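Local coordinates for protein 2-(3-amino-3-carboxypropyl)histidine synthase (Pyrococcus horikoshii, PDB 3LZD) that transfers the 3-amino-3-carboxypropyl group of S-adenosyl-L-methionine to a histidine of elongation factor 2, the first step of diphthamide biosynthesis, using a [4Fe-4S] cluster, at residues I211-S216 with V232-P237; K142-E147 with K240-I245. All blocks are in the same frame, centred on the assembly; numbering follows the deposited sequence.

Both contacts involve one five-stranded mixed sheet, ordered 180-182, 154-159, 210-214, 231-235, 242-244. Contact 1 joins the parallel neighbours 210-214 and 231-235 inside that sheet; contact 2 lays the helical turns around 142-147 over the antiparallel end strand 242-244. Along the chain contact 1 is nested within the loop that contact 2 closes, and their centres are about 8 Å apart. Strand 231-235 links them: A234 O and V232 O probably accept bonds from S243 N and I245 N, while I235 and L233 pack against N144 and W244. Contact 1 is thus inside the sheet and contact 2 covers its edge strand, away from the iron-sulfur site.

Contact 1 of 2, residues I211-S216 with V232-P237; sequences ILFIGS and VLAIDP
The beta-alpha-beta unit formed by strand 210-214, helix 219-228 and strand 231-235 brings I211-I214 alongside V232-I235 as parallel neighbours. I211 O takes the N-H of L233, and F213 uses both its backbone N and O on this one strand: its N donates to L233 O at 2.7 Å and its O accepts from I235 N at 2.7 Å. The ladder ends where G215 N meets I235 O (2.9 Å). Side chains alternate between the two faces. On one, L212 CD1 reaches across to I235 CD1 at 3.9 Å; with CG anti to the backbone N (chi1 169°), the leucine's end swings nearer to the second strand. L233 and I235 lie on this same face, where F242 touches both, and W244 touches L233, from the neighbouring strand. On the other, A234 CB touches the edge of the F213 ring at CD2 (3.9 Å); alanine is small enough to sit there, and the ring also packs on H220, P221 and L224 of the connecting helix. Beyond the strands G215 adopts backbone angles that would press any CB against the preceding carbonyl oxygen, and also against F213 CZ, so glycine suits the place. S216 OG makes a weak bond to D236 OD1, whereas D236 OD2 accepts from the backbone N of Y238 and T239. Parallel apolar strands bridged by a helix on one face are the hallmark of a beta-alpha-beta crossover.

Contact 2 of 2, residues K142-E147 with K240-I245; sequences KENIGE and KAFSWI
E147 reaches from helix 145-149 onto two aromatic residues of strand 242-244. With CG anti to the carbonyl carbon (chi1 -64°), it holds CG over the F242 ring, 3.7 Å from the centroid, a CH-pi contact; the bend at chi2 lays the carboxylate across the same ring, the planes 16° apart. F242 CG sits between its backbone N and carbonyl carbon (chi1 68°), which stands the ring up beside N144 and under E147. E147 OE1 accepts the indole N-H of W244, with NE1 2.7 Å away on the anti side of the carboxylate, and has a long, weak ion pair with K150. Cut back to an alanine, E147 would probably leave W244 NE1 without its acceptor and F242 without the CG and carboxylate over one face. The buried N144 donates nearly straight from ND2 to K240 O (2.8 Å), which lies in its amide plane while ND2 sits above that of the carbonyl; ND2 also bonds A140 O. Its OD1, 3.2 Å from F242 CD1, accepts from a water that also donates to K240 O, so this carbonyl is gripped twice. Asparagine suits the place by offering donor and acceptor on one short amide. The chemistry implies that directed bonds and carboxylate-on-ring stacking join the turn and start of helix 145-149 to the edge strand and the loop before it, while the opposite charges of E143 and K240 stay beyond salt-bridge distance.

Contact 1 of 2, residues I211-S216 with V232-P237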
ATOM      1  N   ILE A 211     -11.108  -7.548  35.809  1.00 33.84           N
ATOM      2  CA  ILE A 211      -9.914  -7.097  35.092  1.00 33.79           C
ATOM      3  C   ILE A 211      -9.695  -5.592  35.212  1.00 31.66           C
ATOM      4  O   ILE A 211     -10.626  -4.805  35.028  1.00 33.25           O
ATOM      5  CB  ILE A 211     -10.010  -7.433  33.572  1.00 32.75           C
ATOM      6  CG1 ILE A 211     -10.110  -8.958  33.370  1.00 28.75           C
ATOM      7  CG2 ILE A 211      -8.779  -6.864  32.832  1.00 30.67           C
ATOM      8  CD1 ILE A 211     -10.475  -9.383  31.942  1.00 36.88           C
ATOM      9  N   LEU A 212      -8.469  -5.189  35.539  1.00 33.24           N
ATOM     10  CA  LEU A 212      -8.141  -3.766  35.593  1.00 29.05           C
ATOM     11  C   LEU A 212      -7.326  -3.418  34.338  1.00 37.54           C
ATOM     12  O   LEU A 212      -6.338  -4.101  34.021  1.00 36.25           O
ATOM     13  CB  LEU A 212      -7.305  -3.428  36.824  1.00 29.23           C
ATOM     14  CG  LEU A 212      -6.657  -2.025  36.903  1.00 24.77           C
ATOM     15  CD1 LEU A 212      -7.691  -0.900  36.916  1.00 29.32           C
ATOM     16  CD2 LEU A 212      -5.847  -1.974  38.150  1.00 28.07           C
ATOM     17  N   PHE A 213      -7.757  -2.393  33.601  1.00 31.81           N
ATOM     18  CA  PHE A 213      -7.005  -1.949  32.431  1.00 31.46           C
ATOM     19  C   PHE A 213      -6.440  -0.558  32.722  1.00 37.19           C
ATOM     20  O   PHE A 213      -7.176   0.365  33.096  1.00 33.73           O
ATOM     21  CB  PHE A 213      -7.884  -1.883  31.171  1.00 29.38           C
ATOM     22  CG  PHE A 213      -7.187  -1.254  29.985  1.00 34.03           C
ATOM     23  CD1 PHE A 213      -6.255  -1.978  29.237  1.00 33.73           C
ATOM     24  CD2 PHE A 213      -7.416   0.083  29.657  1.00 28.71           C
ATOM     25  CE1 PHE A 213      -5.559  -1.379  28.177  1.00 32.51           C
ATOM     26  CE2 PHE A 213      -6.728   0.696  28.605  1.00 33.59           C
ATOM     27  CZ  PHE A 213      -5.792  -0.042  27.857  1.00 36.05           C
ATOM     28  N   ILE A 214      -5.127  -0.412  32.565  1.00 36.38           N
ATOM     29  CA  ILE A 214      -4.469   0.876  32.783  1.00 31.51           C
ATOM     30  C   ILE A 214      -4.125   1.484  31.429  1.00 38.82           C
ATOM     31  O   ILE A 214      -3.285   0.951  30.698  1.00 37.19           O
ATOM     32  CB  ILE A 214      -3.158   0.730  33.578  1.00 31.29           C
ATOM     33  CG1 ILE A 214      -3.433   0.054  34.916  1.00 29.57           C
ATOM     34  CG2 ILE A 214      -2.522   2.114  33.780  1.00 29.01           C
ATOM     35  CD1 ILE A 214      -2.184  -0.182  35.750  1.00 33.05           C
ATOM     36  N   GLY A 215      -4.779   2.589  31.089  1.00 35.54           N
ATOM     37  CA  GLY A 215      -4.511   3.241  29.821  1.00 38.00           C
ATOM     38  C   GLY A 215      -5.614   4.184  29.378  1.00 39.79           C
ATOM     39  O   GLY A 215      -6.634   4.327  30.045  1.00 35.61           O
ATOM     40  N   SER A 216      -5.402   4.834  28.244  1.00 39.70           N
ATOM     41  CA  SER A 216      -6.387   5.754  27.690  1.00 42.24           C
ATOM     42  C   SER A 216      -7.117   5.056  26.547  1.00 42.87           C
ATOM     43  O   SER A 216      -6.715   3.979  26.100  1.00 44.09           O
ATOM     44  CB  SER A 216      -5.687   7.006  27.149  1.00 35.99           C
ATOM     45  OG  SER A 216      -4.943   7.638  28.175  1.00 45.13           O
ATOM     46  N   VAL A 232     -14.657  -5.370  33.419  1.00 41.18           N
ATOM     47  CA  VAL A 232     -13.476  -4.570  33.166  1.00 33.56           C
ATOM     48  C   VAL A 232     -13.589  -3.145  33.680  1.00 38.47           C
ATOM     49  O   VAL A 232     -14.578  -2.446  33.426  1.00 39.80           O
ATOM     50  CB  VAL A 232     -13.158  -4.505  31.657  1.00 39.78           C
ATOM     51  CG1 VAL A 232     -11.985  -3.565  31.427  1.00 31.10           C
ATOM     52  CG2 VAL A 232     -12.841  -5.912  31.119  1.00 38.71           C
ATOM     53  N   LEU A 233     -12.562  -2.733  34.412  1.00 33.89           N
ATOM     54  CA  LEU A 233     -12.459  -1.383  34.933  1.00 36.28           C
ATOM     55  C   LEU A 233     -11.213  -0.768  34.269  1.00 38.41           C
ATOM     56  O   LEU A 233     -10.098  -1.290  34.406  1.00 33.29           O
ATOM     57  CB  LEU A 233     -12.273  -1.402  36.449  1.00 32.99           C
ATOM     58  CG  LEU A 233     -11.952  -0.040  37.075  1.00 29.73           C
ATOM     59  CD1 LEU A 233     -13.159   0.907  36.905  1.00 35.66           C
ATOM     60  CD2 LEU A 233     -11.642  -0.221  38.560  1.00 30.72           C
ATOM     61  N   ALA A 234     -11.411   0.316  33.531  1.00 34.44           N
ATOM     62  CA  ALA A 234     -10.313   0.996  32.862  1.00 34.54           C
ATOM     63  C   ALA A 234      -9.973   2.274  33.622  1.00 34.00           C
ATOM     64  O   ALA A 234     -10.864   3.017  34.029  1.00 35.64           O
ATOM     65  CB  ALA A 234     -10.712   1.330  31.430  1.00 28.78           C
ATOM     66  N   ILE A 235      -8.689   2.525  33.827  1.00 32.10           N
ATOM     67  CA  ILE A 235      -8.254   3.739  34.510  1.00 30.65           C
ATOM     68  C   ILE A 235      -7.199   4.448  33.672  1.00 38.35           C
ATOM     69  O   ILE A 235      -6.145   3.872  33.361  1.00 34.85           O
ATOM     70  CB  ILE A 235      -7.677   3.424  35.900  1.00 32.95           C
ATOM     71  CG1 ILE A 235      -8.820   2.996  36.841  1.00 33.78           C
ATOM     72  CG2 ILE A 235      -6.952   4.643  36.447  1.00 23.77           C
ATOM     73  CD1 ILE A 235      -8.386   2.648  38.254  1.00 30.60           C
ATOM     74  N   ASP A 236      -7.502   5.691  33.293  1.00 35.68           N
ATOM     75  CA  ASP A 236      -6.611   6.528  32.491  1.00 33.56           C
ATOM     76  C   ASP A 236      -5.560   7.113  33.441  1.00 36.46           C
ATOM     77  O   ASP A 236      -5.895   7.818  34.387  1.00 34.82           O
ATOM     78  CB  ASP A 236      -7.433   7.638  31.821  1.00 36.79           C
ATOM     79  CG  ASP A 236      -6.595   8.567  30.938  1.00 40.68           C
ATOM     80  OD1 ASP A 236      -7.051   8.855  29.812  1.00 44.94           O
ATOM     81  OD2 ASP A 236      -5.509   9.027  31.366  1.00 40.93           O
ATOM     82  N   PRO A 237      -4.271   6.820  33.197  1.00 35.60           N
ATOM     83  CA  PRO A 237      -3.198   7.328  34.058  1.00 32.49           C
ATOM     84  C   PRO A 237      -2.970   8.837  34.014  1.00 29.87           C
ATOM     85  O   PRO A 237      -2.390   9.405  34.930  1.00 32.61           O
ATOM     86  CB  PRO A 237      -1.980   6.534  33.589  1.00 34.68           C
ATOM     87  CG  PRO A 237      -2.253   6.378  32.108  1.00 37.67           C
ATOM     88  CD  PRO A 237      -3.727   6.018  32.083  1.00 36.51           C
TER

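Contact 2 of 2, residues K142-E147 with K240-I245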
ATOM      1  N   LYS A 142      -4.449   4.923  43.051  1.00 38.49           N
ATOM      2  CA  LYS A 142      -4.745   5.296  44.425  1.00 45.24           C
ATOM      3  C   LYS A 142      -6.062   6.061  44.467  1.00 43.58           C
ATOM      4  O   LYS A 142      -6.931   5.781  45.283  1.00 42.71           O
ATOM      5  CB  LYS A 142      -3.613   6.163  44.988  1.00 45.98           C
ATOM      6  N   GLU A 143      -6.193   7.007  43.549  1.00 46.81           N
ATOM      7  CA  GLU A 143      -7.365   7.854  43.422  1.00 46.97           C
ATOM      8  C   GLU A 143      -8.648   7.052  43.199  1.00 48.45           C
ATOM      9  O   GLU A 143      -9.736   7.450  43.648  1.00 38.92           O
ATOM     10  CB  GLU A 143      -7.138   8.808  42.249  1.00 52.73           C
ATOM     11  CG  GLU A 143      -8.315   9.671  41.858  1.00 62.01           C
ATOM     12  CD  GLU A 143      -8.236  11.047  42.472  1.00 69.53           C
ATOM     13  OE1 GLU A 143      -7.200  11.726  42.280  1.00 73.00           O
ATOM     14  OE2 GLU A 143      -9.210  11.447  43.145  1.00 69.06           O
ATOM     15  N   ASN A 144      -8.526   5.919  42.513  1.00 42.80           N
ATOM     16  CA  ASN A 144      -9.696   5.109  42.215  1.00 35.52           C
ATOM     17  C   ASN A 144      -9.702   3.793  42.956  1.00 36.53           C
ATOM     18  O   ASN A 144     -10.344   2.830  42.526  1.00 39.74           O
ATOM     19  CB  ASN A 144      -9.773   4.857  40.712  1.00 37.72           C
ATOM     20  CG  ASN A 144     -10.014   6.127  39.921  1.00 44.71           C
ATOM     21  OD1 ASN A 144     -11.091   6.722  40.004  1.00 46.52           O
ATOM     22  ND2 ASN A 144      -9.010   6.555  39.148  1.00 40.89           N
ATOM     23  N   ILE A 145      -8.987   3.745  44.074  1.00 36.96           N
ATOM     24  CA  ILE A 145      -8.908   2.513  44.850  1.00 44.40           C
ATOM     25  C   ILE A 145     -10.299   1.988  45.223  1.00 43.58           C
ATOM     26  O   ILE A 145     -10.510   0.780  45.309  1.00 45.82           O
ATOM     27  CB  ILE A 145      -8.073   2.717  46.129  1.00 49.20           C
ATOM     28  CG1 ILE A 145      -7.776   1.361  46.779  1.00 52.08           C
ATOM     29  CG2 ILE A 145      -8.813   3.631  47.093  1.00 52.23           C
ATOM     30  CD1 ILE A 145      -6.832   0.492  45.974  1.00 50.46           C
ATOM     31  N   GLY A 146     -11.252   2.895  45.416  1.00 39.67           N
ATOM     32  CA  GLY A 146     -12.594   2.470  45.771  1.00 41.66           C
ATOM     33  C   GLY A 146     -13.291   1.701  44.660  1.00 41.99           C
ATOM     34  O   GLY A 146     -14.102   0.809  44.908  1.00 37.93           O
ATOM     35  N   GLU A 147     -12.984   2.049  43.420  1.00 39.65           N
ATOM     36  CA  GLU A 147     -13.597   1.366  42.297  1.00 38.24           C
ATOM     37  C   GLU A 147     -12.876   0.045  42.033  1.00 35.78           C
ATOM     38  O   GLU A 147     -13.503  -0.958  41.688  1.00 36.55           O
ATOM     39  CB  GLU A 147     -13.554   2.254  41.041  1.00 43.55           C
ATOM     40  CG  GLU A 147     -14.371   3.555  41.126  1.00 41.54           C
ATOM     41  CD  GLU A 147     -15.854   3.312  41.417  1.00 43.10           C
ATOM     42  OE1 GLU A 147     -16.455   2.451  40.747  1.00 43.75           O
ATOM     43  OE2 GLU A 147     -16.425   3.985  42.306  1.00 42.85           O
ATOM     44  N   LYS A 240      -6.852  10.261  35.379  1.00 38.17           N
ATOM     45  CA  LYS A 240      -7.252   9.559  36.589  1.00 35.87           C
ATOM     46  C   LYS A 240      -8.732   9.212  36.511  1.00 33.85           C
ATOM     47  O   LYS A 240      -9.340   8.823  37.502  1.00 33.52           O
ATOM     48  CB  LYS A 240      -6.988  10.413  37.829  1.00 39.14           C
ATOM     49  CG  LYS A 240      -5.515  10.718  38.077  1.00 41.78           C
ATOM     50  CD  LYS A 240      -5.333  11.688  39.231  1.00 45.83           C
ATOM     51  CE  LYS A 240      -3.869  12.073  39.396  1.00 61.65           C
ATOM     52  NZ  LYS A 240      -3.670  13.201  40.350  1.00 67.57           N
ATOM     53  N   ALA A 241      -9.317   9.367  35.334  1.00 32.38           N
ATOM     54  CA  ALA A 241     -10.732   9.047  35.170  1.00 40.76           C
ATOM     55  C   ALA A 241     -10.893   7.540  35.074  1.00 41.59           C
ATOM     56  O   ALA A 241     -10.003   6.853  34.556  1.00 40.50           O
ATOM     57  CB  ALA A 241     -11.277   9.700  33.916  1.00 36.94           C
ATOM     58  N   PHE A 242     -12.007   7.016  35.581  1.00 39.42           N
ATOM     59  CA  PHE A 242     -12.240   5.580  35.493  1.00 37.15           C
ATOM     60  C   PHE A 242     -13.449   5.323  34.627  1.00 41.06           C
ATOM     61  O   PHE A 242     -14.246   6.222  34.357  1.00 42.64           O
ATOM     62  CB  PHE A 242     -12.449   4.927  36.881  1.00 39.97           C
ATOM     63  CG  PHE A 242     -13.730   5.336  37.575  1.00 40.16           C
ATOM     64  CD1 PHE A 242     -13.811   6.542  38.274  1.00 41.87           C
ATOM     65  CD2 PHE A 242     -14.856   4.527  37.505  1.00 38.90           C
ATOM     66  CE1 PHE A 242     -15.002   6.933  38.892  1.00 41.72           C
ATOM     67  CE2 PHE A 242     -16.055   4.905  38.118  1.00 47.74           C
ATOM     68  CZ  PHE A 242     -16.131   6.109  38.813  1.00 42.40           C
ATOM     69  N   SER A 243     -13.588   4.082  34.187  1.00 42.72           N
ATOM     70  CA  SER A 243     -14.718   3.721  33.371  1.00 40.94           C
ATOM     71  C   SER A 243     -15.043   2.238  33.510  1.00 46.30           C
ATOM     72  O   SER A 243     -14.163   1.385  33.325  1.00 42.40           O
ATOM     73  CB  SER A 243     -14.428   4.062  31.909  1.00 41.90           C
ATOM     74  OG  SER A 243     -15.510   3.669  31.084  1.00 51.29           O
ATOM     75  N   TRP A 244     -16.289   1.931  33.878  1.00 39.20           N
ATOM     76  CA  TRP A 244     -16.716   0.541  33.965  1.00 41.87           C
ATOM     77  C   TRP A 244     -17.187   0.228  32.552  1.00 44.69           C
ATOM     78  O   TRP A 244     -18.107   0.855  32.036  1.00 46.62           O
ATOM     79  CB  TRP A 244     -17.851   0.364  34.976  1.00 40.52           C
ATOM     80  CG  TRP A 244     -17.368   0.453  36.387  1.00 39.82           C
ATOM     81  CD1 TRP A 244     -17.401   1.548  37.203  1.00 37.30           C
ATOM     82  CD2 TRP A 244     -16.676  -0.566  37.113  1.00 41.83           C
ATOM     83  NE1 TRP A 244     -16.766   1.276  38.389  1.00 36.38           N
ATOM     84  CE2 TRP A 244     -16.311  -0.017  38.360  1.00 38.37           C
ATOM     85  CE3 TRP A 244     -16.320  -1.892  36.824  1.00 37.73           C
ATOM     86  CZ2 TRP A 244     -15.610  -0.746  39.319  1.00 38.90           C
ATOM     87  CZ3 TRP A 244     -15.619  -2.614  37.774  1.00 35.13           C
ATOM     88  CH2 TRP A 244     -15.272  -2.041  39.008  1.00 41.62           C
ATOM     89  N   ILE A 245     -16.538  -0.737  31.919  1.00 44.34           N
ATOM     90  CA  ILE A 245     -16.861  -1.077  30.548  1.00 44.67           C
ATOM     91  C   ILE A 245     -18.132  -1.899  30.328  1.00 46.99           C
ATOM     92  O   ILE A 245     -18.354  -2.908  30.994  1.00 45.37           O
ATOM     93  CB  ILE A 245     -15.669  -1.808  29.908  1.00 39.10           C
ATOM     94  CG1 ILE A 245     -14.405  -0.962  30.102  1.00 39.27           C
ATOM     95  CG2 ILE A 245     -15.950  -2.083  28.434  1.00 36.12           C
ATOM     96  CD1 ILE A 245     -14.496   0.438  29.494  1.00 39.19           C
TER
HETATM   97  O   HOH W   1     -11.268   9.582  39.695  1.00 52.20           O